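Local coordinates for Iron(III) ABC transporter, periplasmic iron-compound-binding protein (Vibrio cholerae, PDB 5GGY) that probably binds ferric siderophores, including the iron complex of Desferal, in the periplasm and passes them to an ABC transporter for iron uptake, at residues Ile81-Ala84 and Gly85-Asp89; Glu108-Ala112 and Ala113-Ile117; Lys207-Ser210 and Glu211-His214; Tyr222-Phe226 and Ala227-Lys231. One frame throughout, in Å; residues are numbered along the deposited sequence.

Interaction 1 (Ile81-Ala84 and Gly85-Asp89); sequences ILAA and GPQQD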
ATOM      1  N   ILE A  81     -23.277  -1.947  13.814  1.00 25.13           N
ATOM      2  CA  ILE A  81     -22.448  -1.434  14.893  1.00 22.21           C
ATOM      3  C   ILE A  81     -21.019  -1.926  14.709  1.00 29.42           C
ATOM      4  O   ILE A  81     -20.778  -3.128  14.611  1.00 38.23           O
ATOM      5  CB  ILE A  81     -22.971  -1.865  16.277  1.00 19.19           C
ATOM      6  CG1 ILE A  81     -24.390  -1.335  16.505  1.00 20.99           C
ATOM      7  CG2 ILE A  81     -22.031  -1.377  17.372  1.00 15.80           C
ATOM      8  CD1 ILE A  81     -25.015  -1.792  17.809  1.00 19.47           C
ATOM      9  N   LEU A  82     -20.070  -0.998  14.647  1.00 22.77           N
ATOM     10  CA  LEU A  82     -18.673  -1.365  14.450  1.00 22.46           C
ATOM     11  C   LEU A  82     -17.933  -1.389  15.784  1.00 21.12           C
ATOM     12  O   LEU A  82     -17.870  -0.381  16.489  1.00 21.10           O
ATOM     13  CB  LEU A  82     -17.993  -0.402  13.473  1.00 11.32           C
ATOM     14  CG  LEU A  82     -18.719  -0.153  12.145  1.00 15.30           C
ATOM     15  CD1 LEU A  82     -17.825   0.608  11.183  1.00 11.63           C
ATOM     16  CD2 LEU A  82     -19.210  -1.448  11.514  1.00 11.95           C
ATOM     17  N   ALA A  83     -17.387  -2.550  16.129  1.00 25.89           N
ATOM     18  CA  ALA A  83     -16.711  -2.727  17.409  1.00 27.93           C
ATOM     19  C   ALA A  83     -15.269  -3.201  17.239  1.00 21.93           C
ATOM     20  O   ALA A  83     -14.930  -3.855  16.255  1.00 24.57           O
ATOM     21  CB  ALA A  83     -17.487  -3.704  18.277  1.00 14.66           C
ATOM     22  N   ALA A  84     -14.423  -2.863  18.206  1.00 21.68           N
ATOM     23  CA  ALA A  84     -13.024  -3.273  18.179  1.00 22.11           C
ATOM     24  C   ALA A  84     -12.672  -4.102  19.406  1.00 24.91           C
ATOM     25  O   ALA A  84     -13.558  -4.556  20.134  1.00 30.87           O
ATOM     26  CB  ALA A  84     -12.112  -2.056  18.087  1.00 19.93           C
ATOM     27  N   GLY A  85     -11.372  -4.293  19.619  1.00 17.67           N
ATOM     28  CA  GLY A  85     -10.858  -5.043  20.754  1.00 22.43           C
ATOM     29  C   GLY A  85     -11.424  -4.709  22.126  1.00 23.81           C
ATOM     30  O   GLY A  85     -11.849  -5.612  22.846  1.00 23.96           O
ATOM     31  N   PRO A  86     -11.425  -3.419  22.506  1.00 26.56           N
ATOM     32  CA  PRO A  86     -11.942  -3.038  23.828  1.00 22.79           C
ATOM     33  C   PRO A  86     -13.438  -3.293  24.028  1.00 17.28           C
ATOM     34  O   PRO A  86     -13.911  -3.204  25.161  1.00 27.97           O
ATOM     35  CB  PRO A  86     -11.651  -1.533  23.895  1.00 17.07           C
ATOM     36  CG  PRO A  86     -10.536  -1.319  22.950  1.00 31.72           C
ATOM     37  CD  PRO A  86     -10.775  -2.282  21.831  1.00 28.36           C
ATOM     38  N   GLN A  87     -14.168  -3.597  22.959  1.00 20.28           N
ATOM     39  CA  GLN A  87     -15.608  -3.815  23.063  1.00 25.56           C
ATOM     40  C   GLN A  87     -15.988  -5.290  22.959  1.00 25.34           C
ATOM     41  O   GLN A  87     -17.172  -5.626  22.870  1.00 23.44           O
ATOM     42  CB  GLN A  87     -16.350  -3.023  21.981  1.00 16.74           C
ATOM     43  CG  GLN A  87     -16.269  -1.514  22.129  1.00 17.63           C
ATOM     44  CD  GLN A  87     -15.001  -0.932  21.537  1.00 20.53           C
ATOM     45  OE1 GLN A  87     -14.561  -1.338  20.461  1.00 24.92           O
ATOM     46  NE2 GLN A  87     -14.402   0.022  22.242  1.00 16.51           N
ATOM     47  N   GLN A  88     -14.987  -6.165  22.982  1.00 28.09           N
ATOM     48  CA  GLN A  88     -15.196  -7.578  22.680  1.00 34.36           C
ATOM     49  C   GLN A  88     -16.116  -8.284  23.677  1.00 35.69           C
ATOM     50  O   GLN A  88     -16.747  -9.285  23.339  1.00 40.18           O
ATOM     51  CB  GLN A  88     -13.855  -8.309  22.615  1.00 20.28           C
ATOM     52  CG  GLN A  88     -13.114  -8.398  23.939  1.00 21.45           C
ATOM     53  CD  GLN A  88     -11.858  -9.244  23.839  1.00 31.67           C
ATOM     54  OE1 GLN A  88     -11.867 -10.430  24.170  1.00 39.00           O
ATOM     55  NE2 GLN A  88     -10.770  -8.638  23.375  1.00 31.43           N
ATOM     56  N   ASP A  89     -16.194  -7.762  24.896  1.00 26.62           N
ATOM     57  CA  ASP A  89     -17.032  -8.365  25.926  1.00 27.30           C
ATOM     58  C   ASP A  89     -18.481  -7.896  25.833  1.00 23.92           C
ATOM     59  O   ASP A  89     -19.346  -8.389  26.558  1.00 25.76           O
ATOM     60  CB  ASP A  89     -16.472  -8.058  27.319  1.00 38.72           C
ATOM     61  CG  ASP A  89     -15.206  -8.837  27.625  1.00 39.21           C
ATOM     62  OD1 ASP A  89     -15.072  -9.978  27.133  1.00 37.27           O
ATOM     63  OD2 ASP A  89     -14.345  -8.310  28.358  1.00 54.06           O
TER
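The backbone N-H of Ala84 is taken by the side-chain carbonyl of Gln87: Ala84 N lies 2.7 Å from Gln87 OE1, in the plane of that carbonyl, with an N-H...O angle of 154°. A second bond runs the other way, from Gln87 N to Ala84 O at 3.0 Å, its donor standing well above the carbonyl plane of Ala84. One glutamine thus binds both backbone polar groups of Ala84, the first residue beyond strand 80-83, where the chain turns into a 3-10 segment that begins at Gly85. The bend at chi2 (84°) brings OE1 back to Ala84 N, while the second bond needs only the backbone. Gln87 CB rests on Ala83 CB at 3.9 Å, and the Pro86 ring brings CD to 4.0 Å from Ala84 CB. Further out, Gly85 O receives both the backbone N and the side-chain NE2 of Gln88, which arrive from opposite faces of its plane; this second clasp lies on the outer side of the turn, where Gln88 is exposed. The other end of the Gln87 amide is held too, since NE2 donates to Arg65 O and Asn23 OD1. With its oxygen receiving an N-H and its nitrogen facing two acceptors, the buried amide can hardly be turned over, and it ties the C-terminal end of a parallel strand to two separate loops.

Interaction 2 (Glu108-Ala112 and Ala113-Ile117); sequences EQDNA and AQVAI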
ATOM      1  N   GLU A 108      -1.305  -8.583  20.727  1.00 57.28           N
ATOM      2  CA  GLU A 108       0.088  -8.989  20.876  1.00 58.40           C
ATOM      3  C   GLU A 108       0.687  -9.506  19.570  1.00 56.36           C
ATOM      4  O   GLU A 108       1.841  -9.225  19.245  1.00 52.72           O
ATOM      5  CB  GLU A 108       0.202 -10.058  21.969  1.00 72.23           C
ATOM      6  CG  GLU A 108      -1.041 -10.933  22.129  1.00 79.60           C
ATOM      7  CD  GLU A 108      -2.137 -10.275  22.956  1.00 78.99           C
ATOM      8  OE1 GLU A 108      -1.815  -9.360  23.744  1.00 84.24           O
ATOM      9  OE2 GLU A 108      -3.316 -10.659  22.802  1.00 68.68           O
ATOM     10  N   GLN A 109      -0.117 -10.247  18.816  1.00 40.76           N
ATOM     11  CA  GLN A 109       0.352 -10.899  17.600  1.00 38.49           C
ATOM     12  C   GLN A 109      -0.046 -10.148  16.333  1.00 37.56           C
ATOM     13  O   GLN A 109       0.306 -10.559  15.232  1.00 35.24           O
ATOM     14  CB  GLN A 109      -0.174 -12.335  17.550  1.00 42.71           C
ATOM     15  CG  GLN A 109      -1.664 -12.460  17.809  1.00 43.68           C
ATOM     16  CD  GLN A 109      -2.069 -13.868  18.179  1.00 49.74           C
ATOM     17  OE1 GLN A 109      -2.133 -14.217  19.359  1.00 56.72           O
ATOM     18  NE2 GLN A 109      -2.335 -14.693  17.173  1.00 53.61           N
ATOM     19  N   ASP A 110      -0.778  -9.050  16.493  1.00 46.31           N
ATOM     20  CA  ASP A 110      -1.148  -8.218  15.352  1.00 46.52           C
ATOM     21  C   ASP A 110      -0.026  -7.265  14.955  1.00 43.89           C
ATOM     22  O   ASP A 110       0.654  -6.697  15.806  1.00 48.78           O
ATOM     23  CB  ASP A 110      -2.409  -7.400  15.650  1.00 50.33           C
ATOM     24  CG  ASP A 110      -3.672  -8.229  15.585  1.00 49.52           C
ATOM     25  OD1 ASP A 110      -4.647  -7.876  16.282  1.00 30.36           O
ATOM     26  OD2 ASP A 110      -3.693  -9.236  14.843  1.00 66.05           O
ATOM     27  N   ASN A 111       0.166  -7.100  13.652  1.00 34.45           N
ATOM     28  CA  ASN A 111       0.947  -5.983  13.152  1.00 25.34           C
ATOM     29  C   ASN A 111      -0.013  -4.839  12.876  1.00 26.70           C
ATOM     30  O   ASN A 111      -0.676  -4.811  11.844  1.00 25.23           O
ATOM     31  CB  ASN A 111       1.737  -6.354  11.900  1.00 34.34           C
ATOM     32  CG  ASN A 111       2.717  -5.272  11.499  1.00 44.60           C
ATOM     33  OD1 ASN A 111       2.397  -4.394  10.697  1.00 42.62           O
ATOM     34  ND2 ASN A 111       3.913  -5.315  12.075  1.00 53.25           N
ATOM     35  N   ALA A 112      -0.074  -3.904  13.819  1.00 17.10           N
ATOM     36  CA  ALA A 112      -1.132  -2.896  13.890  1.00 16.08           C
ATOM     37  C   ALA A 112      -1.418  -2.175  12.575  1.00 26.88           C
ATOM     38  O   ALA A 112      -2.567  -2.082  12.149  1.00 36.11           O
ATOM     39  CB  ALA A 112      -0.791  -1.877  14.963  1.00 22.11           C
ATOM     40  N   ALA A 113      -0.370  -1.673  11.933  1.00 24.62           N
ATOM     41  CA  ALA A 113      -0.523  -0.887  10.711  1.00 21.66           C
ATOM     42  C   ALA A 113      -1.078  -1.705   9.548  1.00 22.70           C
ATOM     43  O   ALA A 113      -1.919  -1.225   8.791  1.00 29.29           O
ATOM     44  CB  ALA A 113       0.797  -0.275  10.324  1.00 25.66           C
ATOM     45  N   GLN A 114      -0.602  -2.938   9.405  1.00 30.65           N
ATOM     46  CA  GLN A 114      -1.090  -3.817   8.348  1.00 25.55           C
ATOM     47  C   GLN A 114      -2.554  -4.165   8.571  1.00 23.52           C
ATOM     48  O   GLN A 114      -3.340  -4.204   7.625  1.00 23.29           O
ATOM     49  CB  GLN A 114      -0.255  -5.094   8.267  1.00 22.80           C
ATOM     50  CG  GLN A 114       1.162  -4.880   7.768  1.00 32.13           C
ATOM     51  CD  GLN A 114       1.925  -6.184   7.634  1.00 52.62           C
ATOM     52  OE1 GLN A 114       1.346  -7.266   7.730  1.00 65.46           O
ATOM     53  NE2 GLN A 114       3.232  -6.087   7.416  1.00 53.55           N
ATOM     54  N   VAL A 115      -2.911  -4.413   9.829  1.00 16.43           N
ATOM     55  CA  VAL A 115      -4.285  -4.743  10.189  1.00 15.89           C
ATOM     56  C   VAL A 115      -5.198  -3.541   9.971  1.00 19.86           C
ATOM     57  O   VAL A 115      -6.332  -3.679   9.518  1.00 20.83           O
ATOM     58  CB  VAL A 115      -4.384  -5.213  11.655  1.00 15.82           C
ATOM     59  CG1 VAL A 115      -5.827  -5.490  12.036  1.00 15.34           C
ATOM     60  CG2 VAL A 115      -3.538  -6.458  11.864  1.00 16.82           C
ATOM     61  N   ALA A 116      -4.680  -2.357  10.282  1.00 17.64           N
ATOM     62  CA  ALA A 116      -5.411  -1.111  10.067  1.00 22.47           C
ATOM     63  C   ALA A 116      -5.701  -0.896   8.588  1.00 32.37           C
ATOM     64  O   ALA A 116      -6.793  -0.462   8.218  1.00 27.26           O
ATOM     65  CB  ALA A 116      -4.633   0.070  10.624  1.00 21.58           C
ATOM     66  N   ILE A 117      -4.714  -1.202   7.752  1.00 26.32           N
ATOM     67  CA  ILE A 117      -4.859  -1.100   6.307  1.00 27.71           C
ATOM     68  C   ILE A 117      -5.859  -2.123   5.783  1.00 29.12           C
ATOM     69  O   ILE A 117      -6.688  -1.823   4.929  1.00 30.95           O
ATOM     70  CB  ILE A 117      -3.502  -1.303   5.590  1.00 21.86           C
ATOM     71  CG1 ILE A 117      -2.577  -0.123   5.867  1.00 22.02           C
ATOM     72  CG2 ILE A 117      -3.707  -1.477   4.097  1.00 19.92           C
ATOM     73  CD1 ILE A 117      -1.214  -0.267   5.234  1.00 19.99           C
TER
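Asn111 and Gln114 pass each other at a slant at the start of helix 112-126, their amide planes turned 47° apart. The closest touch is made by an oxygen against an aliphatic carbon, Asn111 OD1 lying 3.2 Å from Gln114 CG. Asn111 holds the N-cap position; with CG anti to its backbone N (chi1 -171°), its side chain reaches forward alongside the first turn, yet OD1 remains 3.6 Å from Gln114 N. The closer backbone grip comes from its main-chain carbonyl: Val115 N donates to Asn111 O at 3.0 Å in a nearly straight bond, and Ala116 N follows with Ala112 O at 2.8 Å. Asp110 and Val115 meet differently, crossing at about a right angle. The CG2 branch of Val115 points back to the residues before the helix, where it lies 4.1 Å from Asp110 CB and 3.3 Å from Asn111 O; it is the methyl beside the backbone N of Val115, CG1 being the one anti to it. Ahead of the helix, Asp110 O accepts a bond from Asn179 ND2; within the first turn, Ala112 O also receives Asn105 ND2. Gln114 packs on Gln36 of the second subunit. On the inner side, Ala113 lies against Thr181 and Tyr184 of helix 181-188 and Leu264 of helix 262-276, and Ala116 O takes Gln29 NE2 from helix 24-32.

Interaction 3 (Lys207-Ser210 and Glu211-His214); sequences KRLS and ELQH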
ATOM      1  N   LYS A 207       8.383   1.744  30.189  1.00 42.93           N
ATOM      2  CA  LYS A 207       9.750   1.842  30.686  1.00 38.67           C
ATOM      3  C   LYS A 207       9.916   2.992  31.671  1.00 40.53           C
ATOM      4  O   LYS A 207       9.196   3.989  31.602  1.00 39.66           O
ATOM      5  CB  LYS A 207      10.730   2.027  29.525  1.00 33.22           C
ATOM      6  CG  LYS A 207      10.825   0.844  28.582  1.00 39.25           C
ATOM      7  CD  LYS A 207      11.355  -0.384  29.298  1.00 46.45           C
ATOM      8  CE  LYS A 207      11.555  -1.544  28.337  1.00 46.54           C
ATOM      9  NZ  LYS A 207      11.999  -2.772  29.055  1.00 48.78           N
ATOM     10  N   ARG A 208      10.867   2.844  32.587  1.00 46.65           N
ATOM     11  CA  ARG A 208      11.299   3.953  33.426  1.00 47.12           C
ATOM     12  C   ARG A 208      11.921   5.014  32.528  1.00 43.94           C
ATOM     13  O   ARG A 208      12.539   4.682  31.516  1.00 51.15           O
ATOM     14  CB  ARG A 208      12.302   3.488  34.483  1.00 52.00           C
ATOM     15  CG  ARG A 208      11.830   2.325  35.343  1.00 60.47           C
ATOM     16  CD  ARG A 208      12.921   1.892  36.313  1.00 70.86           C
ATOM     17  NE  ARG A 208      14.170   1.582  35.624  1.00 77.50           N
ATOM     18  CZ  ARG A 208      14.537   0.361  35.248  1.00 82.57           C
ATOM     19  NH1 ARG A 208      13.750  -0.677  35.500  1.00 84.16           N
ATOM     20  NH2 ARG A 208      15.691   0.177  34.624  1.00 83.14           N
ATOM     21  N   LEU A 209      11.755   6.285  32.885  1.00 41.84           N
ATOM     22  CA  LEU A 209      12.286   7.368  32.063  1.00 41.94           C
ATOM     23  C   LEU A 209      13.805   7.284  31.946  1.00 41.85           C
ATOM     24  O   LEU A 209      14.373   7.607  30.903  1.00 35.43           O
ATOM     25  CB  LEU A 209      11.881   8.730  32.631  1.00 35.60           C
ATOM     26  CG  LEU A 209      12.395   9.950  31.861  1.00 31.58           C
ATOM     27  CD1 LEU A 209      11.864   9.951  30.430  1.00 31.94           C
ATOM     28  CD2 LEU A 209      12.043  11.251  32.573  1.00 30.71           C
ATOM     29  N   SER A 210      14.453   6.836  33.017  1.00 39.26           N
ATOM     30  CA  SER A 210      15.907   6.714  33.050  1.00 42.91           C
ATOM     31  C   SER A 210      16.453   5.749  31.995  1.00 38.68           C
ATOM     32  O   SER A 210      17.627   5.821  31.630  1.00 34.27           O
ATOM     33  CB  SER A 210      16.361   6.266  34.438  1.00 44.38           C
ATOM     34  OG  SER A 210      15.769   5.026  34.786  1.00 46.44           O
ATOM     35  N   GLU A 211      15.603   4.849  31.507  1.00 30.96           N
ATOM     36  CA  GLU A 211      16.015   3.879  30.493  1.00 32.85           C
ATOM     37  C   GLU A 211      16.351   4.549  29.168  1.00 29.94           C
ATOM     38  O   GLU A 211      17.042   3.967  28.334  1.00 26.57           O
ATOM     39  CB  GLU A 211      14.927   2.825  30.272  1.00 21.99           C
ATOM     40  CG  GLU A 211      14.887   1.733  31.330  1.00 40.29           C
ATOM     41  CD  GLU A 211      16.110   0.832  31.295  1.00 45.21           C
ATOM     42  OE1 GLU A 211      16.767   0.744  30.234  1.00 47.10           O
ATOM     43  OE2 GLU A 211      16.415   0.207  32.332  1.00 45.69           O
ATOM     44  N   LEU A 212      15.864   5.772  28.978  1.00 35.85           N
ATOM     45  CA  LEU A 212      16.132   6.514  27.749  1.00 29.65           C
ATOM     46  C   LEU A 212      17.577   7.000  27.681  1.00 35.09           C
ATOM     47  O   LEU A 212      18.004   7.552  26.669  1.00 44.61           O
ATOM     48  CB  LEU A 212      15.176   7.701  27.616  1.00 33.37           C
ATOM     49  CG  LEU A 212      13.698   7.370  27.403  1.00 30.02           C
ATOM     50  CD1 LEU A 212      12.938   8.615  26.983  1.00 25.45           C
ATOM     51  CD2 LEU A 212      13.541   6.268  26.370  1.00 32.27           C
ATOM     52  N   GLN A 213      18.327   6.795  28.760  1.00 28.93           N
ATOM     53  CA  GLN A 213      19.754   7.103  28.765  1.00 37.77           C
ATOM     54  C   GLN A 213      20.493   6.257  27.734  1.00 42.49           C
ATOM     55  O   GLN A 213      21.520   6.673  27.198  1.00 38.94           O
ATOM     56  CB  GLN A 213      20.362   6.877  30.148  1.00 38.12           C
ATOM     57  CG  GLN A 213      20.171   8.024  31.119  1.00 38.86           C
ATOM     58  CD  GLN A 213      20.840   7.757  32.453  1.00 43.02           C
ATOM     59  OE1 GLN A 213      21.743   8.485  32.867  1.00 53.97           O
ATOM     60  NE2 GLN A 213      20.402   6.703  33.132  1.00 44.30           N
ATOM     61  N   HIS A 214      19.958   5.073  27.452  1.00 45.67           N
ATOM     62  CA  HIS A 214      20.559   4.173  26.473  1.00 41.38           C
ATOM     63  C   HIS A 214      20.407   4.687  25.045  1.00 40.39           C
ATOM     64  O   HIS A 214      20.896   4.065  24.102  1.00 47.53           O
ATOM     65  CB  HIS A 214      19.946   2.776  26.587  1.00 33.14           C
ATOM     66  CG  HIS A 214      20.572   1.929  27.650  1.00 34.06           C
ATOM     67  ND1 HIS A 214      19.828   1.192  28.550  1.00 39.62           N
ATOM     68  CD2 HIS A 214      21.867   1.691  27.957  1.00 36.99           C
ATOM     69  CE1 HIS A 214      20.638   0.546  29.365  1.00 37.59           C
ATOM     70  NE2 HIS A 214      21.886   0.831  29.026  1.00 36.62           N
TER
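Leu209 and Leu212 form the close-packed side of the 3-10 turn that leaves strand 204-208, their CD1 methyls 3.8 Å apart as the two side chains slant across each other. Both are buried: Leu209 packs on Val173 of strand 172-176 and Leu237 of helix 236-239, Leu212 on Leu175 of the same strand and on Met241. Behind them the turn is stitched by i to i+3 backbone bonds, Glu211 N to Arg208 O at 3.1 Å and Leu212 N to Leu209 O at 3.0 Å, each donor standing above the carbonyl plane, in keeping with the tight 3-10 winding. The outer side is looser. There Ser210 O is held twice by Gln213, by the backbone N and by NE2, which come in from opposite faces of its plane. Arg208, bent at chi3 (-55°), doubles back over the turn to make a salt bridge with Glu211, its guanidinium plane 65° from the carboxylate. The modelled spacing of 2.4 Å between Arg208 NH2 and Glu211 OE2 is improbably short, so its exact geometry is doubtful. Chemically the turn is divided: leucines fix it to the protein body, while the exposed side carries an Arg208-Glu211 charge pair of uncertain geometry and the amide of an extended Gln213 side chain.

Interaction 4 (Tyr222-Phe226 and Ala227-Lys231); sequences YFLPF and AEEKK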
ATOM      1  N   TYR A 222       8.233  12.457  21.185  1.00 20.26           N
ATOM      2  CA  TYR A 222       7.105  12.124  22.051  1.00 25.05           C
ATOM      3  C   TYR A 222       5.823  12.812  21.589  1.00 25.98           C
ATOM      4  O   TYR A 222       5.828  13.991  21.234  1.00 23.96           O
ATOM      5  CB  TYR A 222       7.411  12.478  23.513  1.00 19.96           C
ATOM      6  CG  TYR A 222       7.664  13.945  23.788  1.00 30.35           C
ATOM      7  CD1 TYR A 222       6.630  14.787  24.183  1.00 27.35           C
ATOM      8  CD2 TYR A 222       8.939  14.484  23.673  1.00 28.00           C
ATOM      9  CE1 TYR A 222       6.858  16.124  24.441  1.00 22.89           C
ATOM     10  CE2 TYR A 222       9.177  15.822  23.930  1.00 25.50           C
ATOM     11  CZ  TYR A 222       8.133  16.637  24.313  1.00 28.80           C
ATOM     12  OH  TYR A 222       8.364  17.969  24.569  1.00 31.50           O
ATOM     13  N   PHE A 223       4.724  12.063  21.602  1.00 29.80           N
ATOM     14  CA  PHE A 223       3.454  12.544  21.070  1.00 29.00           C
ATOM     15  C   PHE A 223       2.682  13.416  22.053  1.00 30.17           C
ATOM     16  O   PHE A 223       2.562  13.092  23.234  1.00 31.23           O
ATOM     17  CB  PHE A 223       2.570  11.366  20.645  1.00 29.67           C
ATOM     18  CG  PHE A 223       3.103  10.593  19.474  1.00 32.07           C
ATOM     19  CD1 PHE A 223       3.130  11.157  18.213  1.00 32.23           C
ATOM     20  CD2 PHE A 223       3.556   9.296  19.631  1.00 30.93           C
ATOM     21  CE1 PHE A 223       3.612  10.449  17.135  1.00 31.50           C
ATOM     22  CE2 PHE A 223       4.035   8.582  18.557  1.00 33.05           C
ATOM     23  CZ  PHE A 223       4.067   9.157  17.306  1.00 28.46           C
ATOM     24  N   LEU A 224       2.160  14.528  21.548  1.00 23.27           N
ATOM     25  CA  LEU A 224       1.226  15.352  22.300  1.00 27.33           C
ATOM     26  C   LEU A 224      -0.176  14.757  22.146  1.00 31.66           C
ATOM     27  O   LEU A 224      -0.436  14.033  21.188  1.00 24.03           O
ATOM     28  CB  LEU A 224       1.278  16.802  21.810  1.00 31.75           C
ATOM     29  CG  LEU A 224       2.610  17.527  22.019  1.00 32.26           C
ATOM     30  CD1 LEU A 224       2.558  18.935  21.450  1.00 27.74           C
ATOM     31  CD2 LEU A 224       2.987  17.557  23.493  1.00 27.37           C
ATOM     32  N   PRO A 225      -1.085  15.046  23.091  1.00 30.96           N
ATOM     33  CA  PRO A 225      -0.927  15.897  24.273  1.00 34.05           C
ATOM     34  C   PRO A 225      -0.295  15.193  25.469  1.00 24.49           C
ATOM     35  O   PRO A 225      -0.459  13.990  25.659  1.00 24.46           O
ATOM     36  CB  PRO A 225      -2.364  16.296  24.597  1.00 27.14           C
ATOM     37  CG  PRO A 225      -3.158  15.108  24.178  1.00 26.43           C
ATOM     38  CD  PRO A 225      -2.469  14.556  22.956  1.00 24.95           C
ATOM     39  N   PHE A 226       0.423  15.969  26.273  1.00 30.22           N
ATOM     40  CA  PHE A 226       0.925  15.512  27.560  1.00 33.97           C
ATOM     41  C   PHE A 226       0.863  16.660  28.558  1.00 29.75           C
ATOM     42  O   PHE A 226       1.557  17.662  28.413  1.00 30.49           O
ATOM     43  CB  PHE A 226       2.351  14.970  27.437  1.00 34.79           C
ATOM     44  CG  PHE A 226       2.947  14.539  28.749  1.00 31.60           C
ATOM     45  CD1 PHE A 226       4.205  14.963  29.126  1.00 36.37           C
ATOM     46  CD2 PHE A 226       2.239  13.725  29.612  1.00 26.58           C
ATOM     47  CE1 PHE A 226       4.750  14.575  30.331  1.00 35.32           C
ATOM     48  CE2 PHE A 226       2.780  13.337  30.817  1.00 36.15           C
ATOM     49  CZ  PHE A 226       4.033  13.764  31.177  1.00 34.18           C
ATOM     50  N   ALA A 227       0.024  16.497  29.575  1.00 29.16           N
ATOM     51  CA  ALA A 227      -0.299  17.584  30.496  1.00 32.53           C
ATOM     52  C   ALA A 227       0.891  18.068  31.316  1.00 38.71           C
ATOM     53  O   ALA A 227       0.911  19.209  31.769  1.00 35.88           O
ATOM     54  CB  ALA A 227      -1.426  17.158  31.430  1.00 33.06           C
ATOM     55  N   GLU A 228       1.884  17.207  31.505  1.00 44.89           N
ATOM     56  CA  GLU A 228       3.026  17.550  32.349  1.00 40.98           C
ATOM     57  C   GLU A 228       4.324  17.619  31.554  1.00 40.10           C
ATOM     58  O   GLU A 228       5.382  17.235  32.040  1.00 33.60           O
ATOM     59  CB  GLU A 228       3.160  16.538  33.485  1.00 37.67           C
ATOM     60  CG  GLU A 228       1.831  15.923  33.896  1.00 45.61           C
ATOM     61  CD  GLU A 228       1.718  15.714  35.391  1.00 65.37           C
ATOM     62  OE1 GLU A 228       1.315  16.667  36.088  1.00 71.58           O
ATOM     63  OE2 GLU A 228       2.020  14.600  35.872  1.00 72.64           O
ATOM     64  N   GLU A 229       4.231  18.120  30.328  1.00 39.39           N
ATOM     65  CA  GLU A 229       5.390  18.232  29.447  1.00 30.13           C
ATOM     66  C   GLU A 229       6.435  19.183  30.017  1.00 34.27           C
ATOM     67  O   GLU A 229       7.628  18.876  30.022  1.00 40.36           O
ATOM     68  CB  GLU A 229       4.969  18.708  28.055  1.00 33.72           C
ATOM     69  CG  GLU A 229       6.105  18.719  27.042  1.00 33.61           C
ATOM     70  CD  GLU A 229       5.846  19.666  25.885  1.00 36.78           C
ATOM     71  OE1 GLU A 229       5.142  20.679  26.086  1.00 45.82           O
ATOM     72  OE2 GLU A 229       6.351  19.400  24.772  1.00 34.10           O
ATOM     73  N   LYS A 230       5.973  20.336  30.490  1.00 39.05           N
ATOM     74  CA  LYS A 230       6.839  21.351  31.079  1.00 42.78           C
ATOM     75  C   LYS A 230       7.597  20.796  32.275  1.00 44.84           C
ATOM     76  O   LYS A 230       8.781  21.064  32.448  1.00 45.29           O
ATOM     77  CB  LYS A 230       6.013  22.568  31.497  1.00 45.98           C
ATOM     78  CG  LYS A 230       6.784  23.648  32.234  1.00 53.70           C
ATOM     79  CD  LYS A 230       6.141  23.951  33.579  1.00 60.92           C
ATOM     80  CE  LYS A 230       6.686  25.240  34.170  1.00 67.26           C
ATOM     81  NZ  LYS A 230       6.762  25.186  35.657  1.00 67.38           N
ATOM     82  N   LYS A 231       6.902  20.012  33.094  1.00 47.01           N
ATOM     83  CA  LYS A 231       7.501  19.426  34.286  1.00 48.87           C
ATOM     84  C   LYS A 231       8.640  18.478  33.927  1.00 52.95           C
ATOM     85  O   LYS A 231       9.681  18.465  34.589  1.00 56.80           O
ATOM     86  CB  LYS A 231       6.453  18.682  35.116  1.00 43.49           C
ATOM     87  CG  LYS A 231       7.029  18.059  36.372  1.00 48.80           C
ATOM     88  CD  LYS A 231       5.960  17.398  37.228  1.00 48.57           C
ATOM     89  CE  LYS A 231       6.564  16.934  38.545  1.00 47.30           C
ATOM     90  NZ  LYS A 231       5.759  15.881  39.225  1.00 53.00           N
TER
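Glu229 reaches back from the first turn of helix 229-234 to Tyr222 at the end of strand 219-223, passing from Phe226 at its base to Tyr222 at its tip. Its CB lies 3.6 Å from Phe226 O and 4.0 Å from Phe226 CD1. CG, set anti to the backbone N (chi1 -174°), moves on to the phenol, 3.4 Å from Tyr222 OH. CD follows in the plane of the tyrosine ring, at its edge, and OE2 ends the reach by accepting a hydrogen bond from Tyr222 OH, very short at 2.5 Å. OE2 also lies 4.0 Å from Leu224 CD2. Carboxylate and ring planes stand 74° apart, so the two groups meet almost crosswise. Beneath this bridge the chain makes a type I turn from Phe226 to Glu229, closed by a weak bond from Glu229 N to Phe226 O at 3.3 Å. The Phe226 side chain curls under its own turn, and Glu228 N sits 3.8 Å above the plane, over the ring centre, while Glu228 CB comes to 3.7 Å from Phe226 CZ. A cis peptide before Pro225 takes part in the bend that joins strand to turn. Phe167 in the adjacent strand 161-167 stacks with Phe226 and meets Tyr222 edge-to-face. On its other flank strand 219-223 pairs with strand 249-252, whose Ser251 touches Tyr222, Leu224 and Glu229. Strand 219-223 runs parallel to both neighbours, and the turn and helix start follow its C-terminal end.

Overall arrangement
All four contacts are local turns where the chain changes its secondary structure, and none touches another. Interactions 1 and 2 follow the parallel sheet of strands 19-21, 80-83 and 100-102: the first leaves strand 80-83, the second starts helix 112-126, with nearest atoms about 8 Å apart. Interactions 3 and 4 leave successive strands of the mixed sheet, centres about 17 Å apart. Interactions 1 to 3 are partly buried; interaction 4 is a surface contact despite its buried tyrosine. Their chemistry differs: a buried amide clasp in interaction 1, first-turn helix bonds beside an N-cap asparagine in interaction 2, leucines beneath charges in interaction 3, and a phenol-carboxylate bridge beside aromatic packing in interaction 4.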